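Local coordinates for protein fructosyl amine: oxygen oxidoreductase (PDB 3DJE) that binds FAD and, as a fructosamine oxidase (Amadoriase II), oxidatively deglycates fructosyl amino acids, at residues A[34-39]-A[177-182]; A[187-192]-A[199-204]; A[210-215]-A[352-357]. All blocks are in the same frame, centred on the assembly; numbering follows the deposited sequence. Where two conformers were deposited one is given.

Overall arrangement
All three contacts lie in the FAD-binding part of the fold. Interactions 1 and 3 are parallel pairings in one six-stranded sheet, 34-39 with 177-182 toward one end and 210-215 with 352-357 on the other side of strand 9-12; their centres are about 18 Å apart, without touching. The hairpin of interaction 2 bridges them, its centre about 12 Å from the first and 13 Å from the second. Leu36 CD1 packs 3.7 Å from Val187 CG2, and Gly199 CA lies 3.3 Å from Thr213 OG1. Interaction 1 holds FAD by hydrogen bonds to the ribose and packing on the adenine, interaction 2 by hydrogen bonds to the adenine; the Leu215 side chain stays about 7 Å away.

Interaction 1 of 3, residues A[34-39]-A[177-182]; sequences TVLDPY and KFVTGT. With FAD (flavin-adenine dinucleotide), chain C.
One face of the Phe178 ring receives Val35, whose CB lies 3.9 Å from Phe178 CD1 while CG2 stands above the plane, offset toward the rim; the two side chains run next to each other in the same direction. On the sheet face of Leu36 and Val179, Leu36 CD2 meets Val179 CB at 3.7 Å, and Thr34 CG2 lies 4.0 Å from Val179 CG2. The strands are parallel, their axes 16° apart, and are laced by Val35 N to Lys177 O, Val179 N to Val35 O and Asp37 N to Val179 O; a weak bond from Gly181 N to Asp37 O follows. Beyond the strand ends Thr182 OG1 donates to Pro38 O (2.8 Å), in the carbonyl plane and onto a lone pair of that oxygen.

Asp37 ends the second strand of a Rossmann-type unit, the acidic position that grips the adenosine ribose. With CG anti to the backbone N (chi1 -162°), the carboxylate is turned to the ribose: OD1 accepts from FAD O2B and OD2 from FAD O3B, each at 2.7 Å. It is steadied by Tyr39 N, which closes an Asx turn on the anti lone pair of OD1, and by Ala14 N on OD2. Pro38 CD reaches 3.2 Å from FAD N3A. Strand 33-37 is flanked by strands 177-180 and 9-12, with Ala168, Ala171 and Gln172 of helix 160-173 against Phe178 and Trp208 of strand 206-209 against Thr34, Leu36 and Val179.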
loop_
_atom_site.group_PDB
_atom_site.type_symbol
_atom_site.label_atom_id
_atom_site.label_comp_id
_atom_site.label_asym_id
_atom_site.label_seq_id
_atom_site.Cartn_x
_atom_site.Cartn_y
_atom_site.Cartn_z
ATOM N N THR A 34 -4.075 -16.376 -15.915
ATOM C CA THR A 34 -4.665 -15.180 -16.510
ATOM C C THR A 34 -4.928 -14.159 -15.414
ATOM O O THR A 34 -5.432 -14.509 -14.343
ATOM C CB THR A 34 -5.989 -15.509 -17.238
ATOM O OG1 THR A 34 -5.736 -16.475 -18.268
ATOM C CG2 THR A 34 -6.578 -14.270 -17.894
ATOM N N VAL A 35 -4.583 -12.905 -15.683
ATOM C CA VAL A 35 -4.842 -11.821 -14.734
ATOM C C VAL A 35 -5.798 -10.820 -15.370
ATOM O O VAL A 35 -5.575 -10.388 -16.514
ATOM C CB VAL A 35 -3.534 -11.090 -14.313
ATOM C CG1 VAL A 35 -3.823 -10.060 -13.199
ATOM C CG2 VAL A 35 -2.472 -12.083 -13.826
ATOM N N LEU A 36 -6.819 -10.427 -14.604
ATOM C CA LEU A 36 -7.849 -9.479 -15.067
ATOM C C LEU A 36 -7.803 -8.178 -14.280
ATOM O O LEU A 36 -7.808 -8.194 -13.052
ATOM C CB LEU A 36 -9.251 -10.089 -14.874
ATOM C CG LEU A 36 -9.551 -11.420 -15.564
ATOM C CD1 LEU A 36 -10.915 -11.937 -15.091
ATOM C CD2 LEU A 36 -9.516 -11.278 -17.078
ATOM N N ASP A 37 -7.813 -7.052 -14.981
ATOM C CA ASP A 37 -7.849 -5.742 -14.297
ATOM C C ASP A 37 -8.539 -4.713 -15.205
ATOM O O ASP A 37 -8.283 -4.705 -16.396
ATOM C CB ASP A 37 -6.410 -5.311 -13.978
ATOM C CG ASP A 37 -6.327 -4.221 -12.920
ATOM O OD1 ASP A 37 -6.782 -3.085 -13.183
ATOM O OD2 ASP A 37 -5.802 -4.496 -11.819
ATOM N N PRO A 38 -9.412 -3.845 -14.641
ATOM C CA PRO A 38 -10.134 -2.842 -15.427
ATOM C C PRO A 38 -9.258 -1.695 -15.949
ATOM O O PRO A 38 -9.724 -0.905 -16.783
ATOM C CB PRO A 38 -11.185 -2.303 -14.439
ATOM C CG PRO A 38 -10.622 -2.535 -13.099
ATOM C CD PRO A 38 -9.798 -3.810 -13.222
ATOM N N TYR A 39 -8.012 -1.617 -15.482
ATOM C CA TYR A 39 -7.064 -0.602 -15.959
ATOM C C TYR A 39 -5.820 -1.247 -16.588
ATOM O O TYR A 39 -5.417 -2.330 -16.172
ATOM C CB TYR A 39 -6.628 0.318 -14.814
ATOM C CG TYR A 39 -7.720 1.204 -14.266
ATOM C CD1 TYR A 39 -7.794 2.550 -14.629
ATOM C CD2 TYR A 39 -8.671 0.706 -13.377
ATOM C CE1 TYR A 39 -8.807 3.376 -14.124
ATOM C CE2 TYR A 39 -9.704 1.526 -12.876
ATOM C CZ TYR A 39 -9.750 2.856 -13.256
ATOM O OH TYR A 39 -10.749 3.676 -12.756
ATOM N N LYS A 177 -0.924 -14.331 -18.896
ATOM C CA LYS A 177 -1.833 -13.557 -19.734
ATOM C C LYS A 177 -2.392 -12.410 -18.904
ATOM O O LYS A 177 -2.988 -12.637 -17.856
ATOM C CB LYS A 177 -2.971 -14.461 -20.215
ATOM C CG LYS A 177 -2.501 -15.651 -21.054
ATOM C CD LYS A 177 -3.459 -16.845 -20.959
ATOM C CE LYS A 177 -3.113 -17.792 -19.805
ATOM N NZ LYS A 177 -1.660 -18.126 -19.705
ATOM N N PHE A 178 -2.181 -11.178 -19.360
ATOM C CA PHE A 178 -2.811 -10.025 -18.715
ATOM C C PHE A 178 -3.916 -9.505 -19.601
ATOM O O PHE A 178 -3.657 -9.101 -20.741
ATOM C CB PHE A 178 -1.811 -8.891 -18.437
ATOM C CG PHE A 178 -0.899 -9.156 -17.274
ATOM C CD1 PHE A 178 -1.103 -8.527 -16.042
ATOM C CD2 PHE A 178 0.164 -10.038 -17.404
ATOM C CE1 PHE A 178 -0.247 -8.778 -14.953
ATOM C CE2 PHE A 178 1.023 -10.300 -16.330
ATOM C CZ PHE A 178 0.818 -9.672 -15.099
ATOM N N VAL A 179 -5.134 -9.505 -19.069
ATOM C CA VAL A 179 -6.293 -8.969 -19.777
ATOM C C VAL A 179 -6.741 -7.721 -19.021
ATOM O O VAL A 179 -7.338 -7.813 -17.946
ATOM C CB VAL A 179 -7.444 -10.003 -19.883
ATOM C CG1 VAL A 179 -8.636 -9.400 -20.636
ATOM C CG2 VAL A 179 -6.945 -11.297 -20.555
ATOM N N THR A 180 -6.417 -6.562 -19.584
ATOM C CA THR A 180 -6.533 -5.311 -18.849
ATOM C C THR A 180 -7.333 -4.273 -19.612
ATOM O O THR A 180 -7.455 -4.345 -20.844
ATOM C CB THR A 180 -5.154 -4.713 -18.524
ATOM O OG1 THR A 180 -4.469 -4.396 -19.744
ATOM C CG2 THR A 180 -4.328 -5.665 -17.666
ATOM N N GLY A 181 -7.863 -3.307 -18.877
ATOM C CA GLY A 181 -8.715 -2.302 -19.478
ATOM C C GLY A 181 -10.174 -2.618 -19.261
ATOM O O GLY A 181 -10.539 -3.694 -18.794
ATOM N N THR A 182 -11.012 -1.647 -19.583
ATOM C CA THR A 182 -12.446 -1.782 -19.434
ATOM C C THR A 182 -13.066 -1.734 -20.840
ATOM O O THR A 182 -12.714 -0.851 -21.647
ATOM C CB THR A 182 -12.994 -0.658 -18.510
ATOM O OG1 THR A 182 -12.451 -0.809 -17.183
ATOM C CG2 THR A 182 -14.503 -0.687 -18.434
HETATM P PA FAD C . -3.778 -2.577 -5.309
HETATM O O1A FAD C . -2.354 -2.504 -5.654
HETATM O O2A FAD C . -4.531 -1.301 -5.104
HETATM O O5B FAD C . -4.421 -3.454 -6.458
HETATM C C5B FAD C . -5.829 -3.675 -6.573
HETATM C C4B FAD C . -6.108 -3.992 -8.048
HETATM O O4B FAD C . -7.481 -4.426 -8.047
HETATM C C3B FAD C . -6.046 -2.671 -8.850
HETATM O O3B FAD C . -5.055 -2.741 -9.888
HETATM C C2B FAD C . -7.471 -2.581 -9.420
HETATM O O2B FAD C . -7.493 -2.068 -10.789
HETATM C C1B FAD C . -7.965 -4.050 -9.300
HETATM N N9A FAD C . -9.449 -4.053 -9.474
HETATM C C8A FAD C . -10.356 -3.177 -8.993
HETATM N N7A FAD C . -11.580 -3.524 -9.442
HETATM C C5A FAD C . -11.440 -4.616 -10.206
HETATM C C6A FAD C . -12.330 -5.406 -10.942
HETATM N N6A FAD C . -13.648 -5.097 -10.973
HETATM N N1A FAD C . -11.847 -6.465 -11.621
HETATM C C2A FAD C . -10.544 -6.772 -11.604
HETATM N N3A FAD C . -9.666 -6.035 -10.915
HETATM C C4A FAD C . -10.096 -4.958 -10.215
HETATM N N1 FAD C . 2.864 0.483 1.549
HETATM C C2 FAD C . 4.216 0.335 1.852
HETATM O O2 FAD C . 4.723 -0.777 2.014
HETATM N N3 FAD C . 5.007 1.478 1.981
HETATM C C4 FAD C . 4.480 2.756 1.826
HETATM O O4 FAD C . 5.213 3.746 1.943
HETATM C C4X FAD C . 3.113 2.890 1.539
HETATM N N5 FAD C . 2.549 4.156 1.394
HETATM C C5X FAD C . 1.239 4.272 0.937
HETATM C C6 FAD C . 0.762 5.535 0.597
HETATM C C7 FAD C . -0.524 5.683 0.094
HETATM C C7M FAD C . -1.004 7.103 -0.241
HETATM C C8 FAD C . -1.335 4.566 -0.099
HETATM C C8M FAD C . -2.737 4.728 -0.732
HETATM C C9 FAD C . -0.843 3.294 0.229
HETATM C C9A FAD C . 0.453 3.139 0.738
HETATM N N10 FAD C . 0.970 1.877 1.089
HETATM C C10 FAD C . 2.323 1.751 1.403
HETATM C "C1'" FAD C . 0.102 0.691 1.109
HETATM C "C2'" FAD C . 0.233 -0.072 -0.210
HETATM O "O2'" FAD C . 0.256 0.859 -1.315
HETATM C "C3'" FAD C . -0.940 -1.037 -0.349
HETATM O "O3'" FAD C . -1.105 -1.762 0.888
HETATM C "C4'" FAD C . -0.716 -2.066 -1.463
HETATM O "O4'" FAD C . -0.228 -1.456 -2.657
HETATM C "C5'" FAD C . -2.047 -2.765 -1.764
HETATM O "O5'" FAD C . -1.844 -3.774 -2.767
HETATM P P FAD C . -3.092 -4.609 -3.329
HETATM O O1P FAD C . -3.839 -5.199 -2.179
HETATM O O2P FAD C . -2.546 -5.475 -4.394
HETATM O O3P FAD C . -4.041 -3.512 -4.023
#

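Interaction 2 of 3, residues A[187-192]-A[199-204]; sequences VVTLIF and GAVTAD. Unlike the reference sequence in segment 199-204: Ala203 (reference Gly). With FAD (flavin-adenine dinucleotide), chain C.
Val201 and Ile191 meet because each sends a branch anti to its carbonyl carbon: CG2 in Val201, and CG1 in Ile191 (chi1 -61°), the two atoms 3.9 Å apart. Thr189 CG2, between the backbone N and the carbonyl carbon, lies alongside Val201 at 4.0 Å from CB. The segments form an antiparallel beta hairpin with a classic bulge, in which Val188 and Thr189 both face Val201. Val188 N donates to Val201 O and Val201 N to Thr189 O, both nearly straight, so the extra residue is absorbed without losing either bond. Farther along, Ile191 N donates to Gly199 O from above the carbonyl plane, 52° out of it. The backbone angles of Gly199 suit glycine, since a CB there would collide with the oxygen of the residue before.

On the Leu190 and Ala200 face, Ala200 CB packs 3.9 Å from Val187 CG1. Ala203, which differs from the reference sequence, touches Val188 CG1 through its CB. Strands 9-12 and 33-37 lie against this hairpin, through Leu10, Val12 and Leu36. Val187 reads the adenine by its backbone: N donates to FAD N1A and O accepts from FAD N6A, both at 3.1 Å.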
loop_
_atom_site.group_PDB
_atom_site.type_symbol
_atom_site.label_atom_id
_atom_site.label_comp_id
_atom_site.label_asym_id
_atom_site.label_seq_id
_atom_site.Cartn_x
_atom_site.Cartn_y
_atom_site.Cartn_z
ATOM N N VAL A 187 -13.921 -7.235 -13.797
ATOM C CA VAL A 187 -14.758 -8.327 -13.287
ATOM C C VAL A 187 -16.054 -7.740 -12.739
ATOM O O VAL A 187 -16.032 -6.752 -11.990
ATOM C CB VAL A 187 -14.041 -9.128 -12.181
ATOM C CG1 VAL A 187 -15.001 -10.094 -11.523
ATOM C CG2 VAL A 187 -12.846 -9.890 -12.765
ATOM N N VAL A 188 -17.180 -8.360 -13.102
ATOM C CA VAL A 188 -18.487 -7.898 -12.608
ATOM C C VAL A 188 -19.098 -8.827 -11.567
ATOM O O VAL A 188 -19.946 -8.404 -10.775
ATOM C CB VAL A 188 -19.516 -7.619 -13.735
ATOM C CG1 VAL A 188 -18.995 -6.500 -14.662
ATOM C CG2 VAL A 188 -19.852 -8.899 -14.506
ATOM N N THR A 189 -18.684 -10.094 -11.599
ATOM C CA THR A 189 -19.043 -11.058 -10.552
ATOM C C THR A 189 -18.110 -12.245 -10.613
ATOM O O THR A 189 -17.572 -12.553 -11.663
ATOM C CB THR A 189 -20.507 -11.565 -10.698
ATOM O OG1 THR A 189 -20.845 -12.385 -9.567
ATOM C CG2 THR A 189 -20.708 -12.353 -11.995
ATOM N N LEU A 190 -17.892 -12.886 -9.466
ATOM C CA LEU A 190 -17.308 -14.221 -9.496
ATOM C C LEU A 190 -18.397 -15.199 -9.953
ATOM O O LEU A 190 -19.605 -14.878 -9.908
ATOM C CB LEU A 190 -16.778 -14.603 -8.099
ATOM C CG LEU A 190 -15.709 -13.657 -7.523
ATOM C CD1 LEU A 190 -15.335 -14.078 -6.098
ATOM C CD2 LEU A 190 -14.469 -13.609 -8.423
ATOM N N ILE A 191 -17.965 -16.364 -10.418
ATOM C CA ILE A 191 -18.882 -17.434 -10.813
ATOM C C ILE A 191 -19.164 -18.315 -9.606
ATOM O O ILE A 191 -18.282 -19.021 -9.153
ATOM C CB ILE A 191 -18.307 -18.308 -11.951
ATOM C CG1 ILE A 191 -18.051 -17.465 -13.209
ATOM C CG2 ILE A 191 -19.260 -19.480 -12.283
ATOM C CD1 ILE A 191 -17.212 -18.209 -14.264
ATOM N N PHE A 192 -20.402 -18.279 -9.101
ATOM C CA PHE A 192 -20.785 -19.092 -7.930
ATOM C C PHE A 192 -21.605 -20.285 -8.390
ATOM O O PHE A 192 -22.707 -20.127 -8.925
ATOM C CB PHE A 192 -21.573 -18.265 -6.912
ATOM C CG PHE A 192 -20.739 -17.234 -6.183
ATOM C CD1 PHE A 192 -20.091 -17.557 -4.996
ATOM C CD2 PHE A 192 -20.616 -15.936 -6.683
ATOM C CE1 PHE A 192 -19.327 -16.597 -4.312
ATOM C CE2 PHE A 192 -19.856 -14.972 -6.006
ATOM C CZ PHE A 192 -19.219 -15.306 -4.827
ATOM N N GLY A 199 -14.529 -19.184 -11.143
ATOM C CA GLY A 199 -13.880 -18.179 -12.006
ATOM C C GLY A 199 -14.587 -16.845 -11.889
ATOM O O GLY A 199 -15.120 -16.504 -10.819
ATOM N N ALA A 200 -14.594 -16.089 -12.985
ATOM C CA ALA A 200 -15.171 -14.733 -12.991
ATOM C C ALA A 200 -15.814 -14.392 -14.321
ATOM O O ALA A 200 -15.494 -14.985 -15.352
ATOM C CB ALA A 200 -14.093 -13.694 -12.692
ATOM N N VAL A 201 -16.704 -13.411 -14.285
ATOM C CA VAL A 201 -17.284 -12.867 -15.520
ATOM C C VAL A 201 -16.843 -11.417 -15.632
ATOM O O VAL A 201 -16.940 -10.669 -14.651
ATOM C CB VAL A 201 -18.817 -12.921 -15.494
ATOM C CG1 VAL A 201 -19.399 -12.394 -16.808
ATOM C CG2 VAL A 201 -19.306 -14.345 -15.223
ATOM N N THR A 202 -16.386 -11.019 -16.825
ATOM C CA THR A 202 -15.979 -9.623 -17.057
ATOM C C THR A 202 -17.093 -8.814 -17.735
ATOM O O THR A 202 -18.048 -9.400 -18.264
ATOM C CB THR A 202 -14.653 -9.521 -17.836
ATOM O OG1 THR A 202 -14.708 -10.368 -18.989
ATOM C CG2 THR A 202 -13.490 -9.988 -16.948
ATOM N N ALA A 203 -16.962 -7.489 -17.707
ATOM C CA ALA A 203 -18.019 -6.576 -18.165
ATOM C C ALA A 203 -18.316 -6.661 -19.664
ATOM O O ALA A 203 -19.364 -6.155 -20.108
ATOM C CB ALA A 203 -17.666 -5.150 -17.803
ATOM N N ASP A 204 -17.382 -7.226 -20.438
ATOM C CA ASP A 204 -17.615 -7.524 -21.868
ATOM C C ASP A 204 -18.472 -8.778 -22.076
ATOM O O ASP A 204 -18.725 -9.195 -23.219
ATOM C CB ASP A 204 -16.293 -7.658 -22.642
ATOM C CG ASP A 204 -15.411 -8.768 -22.124
ATOM O OD1 ASP A 204 -15.692 -9.287 -21.007
ATOM O OD2 ASP A 204 -14.432 -9.144 -22.832
HETATM P PA FAD C . -3.778 -2.577 -5.309
HETATM O O1A FAD C . -2.354 -2.504 -5.654
HETATM O O2A FAD C . -4.531 -1.301 -5.104
HETATM O O5B FAD C . -4.421 -3.454 -6.458
HETATM C C5B FAD C . -5.829 -3.675 -6.573
HETATM C C4B FAD C . -6.108 -3.992 -8.048
HETATM O O4B FAD C . -7.481 -4.426 -8.047
HETATM C C3B FAD C . -6.046 -2.671 -8.850
HETATM O O3B FAD C . -5.055 -2.741 -9.888
HETATM C C2B FAD C . -7.471 -2.581 -9.420
HETATM O O2B FAD C . -7.493 -2.068 -10.789
HETATM C C1B FAD C . -7.965 -4.050 -9.300
HETATM N N9A FAD C . -9.449 -4.053 -9.474
HETATM C C8A FAD C . -10.356 -3.177 -8.993
HETATM N N7A FAD C . -11.580 -3.524 -9.442
HETATM C C5A FAD C . -11.440 -4.616 -10.206
HETATM C C6A FAD C . -12.330 -5.406 -10.942
HETATM N N6A FAD C . -13.648 -5.097 -10.973
HETATM N N1A FAD C . -11.847 -6.465 -11.621
HETATM C C2A FAD C . -10.544 -6.772 -11.604
HETATM N N3A FAD C . -9.666 -6.035 -10.915
HETATM C C4A FAD C . -10.096 -4.958 -10.215
HETATM N N1 FAD C . 2.864 0.483 1.549
HETATM C C2 FAD C . 4.216 0.335 1.852
HETATM O O2 FAD C . 4.723 -0.777 2.014
HETATM N N3 FAD C . 5.007 1.478 1.981
HETATM C C4 FAD C . 4.480 2.756 1.826
HETATM O O4 FAD C . 5.213 3.746 1.943
HETATM C C4X FAD C . 3.113 2.890 1.539
HETATM N N5 FAD C . 2.549 4.156 1.394
HETATM C C5X FAD C . 1.239 4.272 0.937
HETATM C C6 FAD C . 0.762 5.535 0.597
HETATM C C7 FAD C . -0.524 5.683 0.094
HETATM C C7M FAD C . -1.004 7.103 -0.241
HETATM C C8 FAD C . -1.335 4.566 -0.099
HETATM C C8M FAD C . -2.737 4.728 -0.732
HETATM C C9 FAD C . -0.843 3.294 0.229
HETATM C C9A FAD C . 0.453 3.139 0.738
HETATM N N10 FAD C . 0.970 1.877 1.089
HETATM C C10 FAD C . 2.323 1.751 1.403
HETATM C "C1'" FAD C . 0.102 0.691 1.109
HETATM C "C2'" FAD C . 0.233 -0.072 -0.210
HETATM O "O2'" FAD C . 0.256 0.859 -1.315
HETATM C "C3'" FAD C . -0.940 -1.037 -0.349
HETATM O "O3'" FAD C . -1.105 -1.762 0.888
HETATM C "C4'" FAD C . -0.716 -2.066 -1.463
HETATM O "O4'" FAD C . -0.228 -1.456 -2.657
HETATM C "C5'" FAD C . -2.047 -2.765 -1.764
HETATM O "O5'" FAD C . -1.844 -3.774 -2.767
HETATM P P FAD C . -3.092 -4.609 -3.329
HETATM O O1P FAD C . -3.839 -5.199 -2.179
HETATM O O2P FAD C . -2.546 -5.475 -4.394
HETATM O O3P FAD C . -4.041 -3.512 -4.023
#

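Interaction 3 of 3, residues A[210-215]-A[352-357]; sequences AERTFL and QYHSLV
Arg212 runs from Ser355 to His354. Its CB lies 3.7 Å from Ser355 O; a bend at chi2 (-69°) then turns CD back to 3.5 Å from the same oxygen. The guanidinium has His354 CE1 over one face, NH2 being its nearest atom at 3.5 Å, with the two planes inclined by 64°. NH1 donates in the guanidinium plane to Glu211 O, which restrains the rotation of the group although the donor stands above the plane of that carbonyl.

The backbones form a parallel pair in the sheet of the FAD-binding Rossmann-type fold. Strand 212-215 lies between strands 9-12 and 356-360, and the pairing begins within the type I turn from Tyr353 to Leu356, whose Ser355 O takes the first bond, from Thr213 N. The next rungs are Val357 N to Thr213 O and Leu215 N to Val357 O. On one side of the sheet Val357 lies next to Phe214, with Val357 CB 3.6 Å from Phe214 CD1. Val357 CG2 sits over a face of that ring, and Ile377 and Met381 of helix 373-382 also touch Phe214. On the other side Leu356 CD1 comes 3.4 Å from Thr213 O.

A water bridges the segments, donating to Ser355 OG and to Glu211 O, the latter at 2.9 Å. The same hydroxyl is hydrogen-bonded to Asp196 OD2.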
loop_
_atom_site.group_PDB
_atom_site.type_symbol
_atom_site.label_atom_id
_atom_site.label_comp_id
_atom_site.label_asym_id
_atom_site.label_seq_id
_atom_site.Cartn_x
_atom_site.Cartn_y
_atom_site.Cartn_z
ATOM N N ALA A 210 -11.903 -21.132 -14.157
ATOM C CA ALA A 210 -10.584 -21.474 -13.661
ATOM C C ALA A 210 -10.658 -22.522 -12.576
ATOM O O ALA A 210 -11.625 -22.576 -11.831
ATOM C CB ALA A 210 -9.897 -20.240 -13.129
ATOM N N GLU A 211 -9.614 -23.351 -12.507
ATOM C CA GLU A 211 -9.472 -24.326 -11.439
ATOM C C GLU A 211 -9.271 -23.689 -10.058
ATOM O O GLU A 211 -9.723 -24.221 -9.046
ATOM C CB GLU A 211 -8.324 -25.283 -11.776
ATOM C CG GLU A 211 -8.603 -26.203 -12.958
ATOM C CD GLU A 211 -7.632 -27.386 -13.000
ATOM O OE1 GLU A 211 -7.240 -27.871 -11.915
ATOM O OE2 GLU A 211 -7.245 -27.822 -14.111
ATOM N N ARG A 212 -8.549 -22.564 -10.019
ATOM C CA ARG A 212 -8.419 -21.745 -8.808
ATOM C C ARG A 212 -8.515 -20.281 -9.206
ATOM O O ARG A 212 -8.034 -19.902 -10.275
ATOM C CB ARG A 212 -7.055 -21.951 -8.123
ATOM C CG ARG A 212 -6.824 -23.367 -7.581
ATOM C CD ARG A 212 -7.719 -23.674 -6.398
ATOM N NE ARG A 212 -7.381 -24.958 -5.786
ATOM C CZ ARG A 212 -7.766 -26.143 -6.261
ATOM N NH1 ARG A 212 -8.525 -26.227 -7.349
ATOM N NH2 ARG A 212 -7.392 -27.255 -5.640
ATOM N N THR A 213 -9.161 -19.494 -8.354
ATOM C CA THR A 213 -9.303 -18.045 -8.523
ATOM C C THR A 213 -8.678 -17.362 -7.318
ATOM O O THR A 213 -8.998 -17.710 -6.176
ATOM C CB THR A 213 -10.808 -17.661 -8.625
ATOM O OG1 THR A 213 -11.406 -18.316 -9.757
ATOM C CG2 THR A 213 -11.006 -16.155 -8.729
ATOM N N PHE A 214 -7.787 -16.398 -7.577
ATOM C CA PHE A 214 -7.168 -15.588 -6.545
ATOM C C PHE A 214 -7.840 -14.223 -6.557
ATOM O O PHE A 214 -7.904 -13.587 -7.600
ATOM C CB PHE A 214 -5.686 -15.369 -6.838
ATOM C CG PHE A 214 -4.849 -16.628 -6.803
ATOM C CD1 PHE A 214 -4.098 -16.949 -5.673
ATOM C CD2 PHE A 214 -4.789 -17.470 -7.911
ATOM C CE1 PHE A 214 -3.300 -18.105 -5.645
ATOM C CE2 PHE A 214 -3.995 -18.633 -7.882
ATOM C CZ PHE A 214 -3.252 -18.939 -6.742
ATOM N N LEU A 215 -8.306 -13.780 -5.398
ATOM C CA LEU A 215 -8.918 -12.466 -5.283
ATOM C C LEU A 215 -7.887 -11.489 -4.709
ATOM O O LEU A 215 -7.541 -11.558 -3.530
ATOM C CB LEU A 215 -10.185 -12.548 -4.439
ATOM C CG LEU A 215 -10.978 -11.246 -4.272
ATOM C CD1 LEU A 215 -11.334 -10.664 -5.637
ATOM C CD2 LEU A 215 -12.223 -11.517 -3.453
ATOM N N GLN A 352 -15.106 -22.136 2.809
ATOM C CA GLN A 352 -16.174 -22.882 2.141
ATOM C C GLN A 352 -15.978 -23.042 0.637
ATOM O O GLN A 352 -16.236 -24.124 0.087
ATOM C CB GLN A 352 -17.529 -22.241 2.428
ATOM C CG GLN A 352 -18.698 -23.018 1.823
ATOM C CD GLN A 352 -20.051 -22.405 2.127
ATOM O OE1 GLN A 352 -21.087 -22.974 1.765
ATOM N NE2 GLN A 352 -20.058 -21.260 2.806
ATOM N N TYR A 353 -15.549 -21.968 -0.030
ATOM C CA TYR A 353 -15.316 -22.005 -1.472
ATOM C C TYR A 353 -13.925 -22.570 -1.752
ATOM O O TYR A 353 -12.930 -21.831 -1.765
ATOM C CB TYR A 353 -15.481 -20.608 -2.092
ATOM C CG TYR A 353 -16.760 -19.899 -1.701
ATOM C CD1 TYR A 353 -17.976 -20.583 -1.670
ATOM C CD2 TYR A 353 -16.753 -18.547 -1.363
ATOM C CE1 TYR A 353 -19.160 -19.936 -1.298
ATOM C CE2 TYR A 353 -17.930 -17.882 -0.996
ATOM C CZ TYR A 353 -19.124 -18.588 -0.969
ATOM O OH TYR A 353 -20.287 -17.950 -0.605
ATOM N N HIS A 354 -13.891 -23.883 -1.967
ATOM C CA HIS A 354 -12.679 -24.703 -2.170
ATOM C C HIS A 354 -11.651 -24.128 -3.161
ATOM O O HIS A 354 -10.444 -24.275 -2.963
ATOM C CB HIS A 354 -13.138 -26.113 -2.614
ATOM C CG HIS A 354 -12.037 -27.023 -3.068
ATOM N ND1 HIS A 354 -11.634 -27.107 -4.386
ATOM C CD2 HIS A 354 -11.282 -27.917 -2.385
ATOM C CE1 HIS A 354 -10.660 -27.995 -4.489
ATOM N NE2 HIS A 354 -10.425 -28.500 -3.290
ATOM N N SER A 355 -12.131 -23.485 -4.220
ATOM C CA SER A 355 -11.282 -23.065 -5.330
ATOM C C SER A 355 -10.815 -21.622 -5.197
ATOM O O SER A 355 -10.068 -21.152 -6.049
ATOM C CB SER A 355 -12.027 -23.238 -6.663
ATOM O OG SER A 355 -12.447 -24.587 -6.857
ATOM N N LEU A 356 -11.272 -20.926 -4.157
ATOM C CA LEU A 356 -10.951 -19.499 -3.978
ATOM C C LEU A 356 -9.788 -19.277 -3.017
ATOM O O LEU A 356 -9.741 -19.884 -1.937
ATOM C CB LEU A 356 -12.183 -18.732 -3.485
ATOM C CG LEU A 356 -12.045 -17.215 -3.280
ATOM C CD1 LEU A 356 -11.778 -16.513 -4.601
ATOM C CD2 LEU A 356 -13.290 -16.630 -2.600
ATOM N N VAL A 357 -8.867 -18.401 -3.422
ATOM C CA VAL A 357 -7.740 -17.986 -2.583
ATOM C C VAL A 357 -7.815 -16.472 -2.410
ATOM O O VAL A 357 -7.979 -15.745 -3.385
ATOM C CB VAL A 357 -6.382 -18.362 -3.214
ATOM C CG1 VAL A 357 -5.224 -18.011 -2.268
ATOM C CG2 VAL A 357 -6.334 -19.865 -3.527
HETATM O O HOH W 1 -13.060 -24.220 -9.743
HETATM O O HOH W 2 -11.872 -26.200 -9.018
#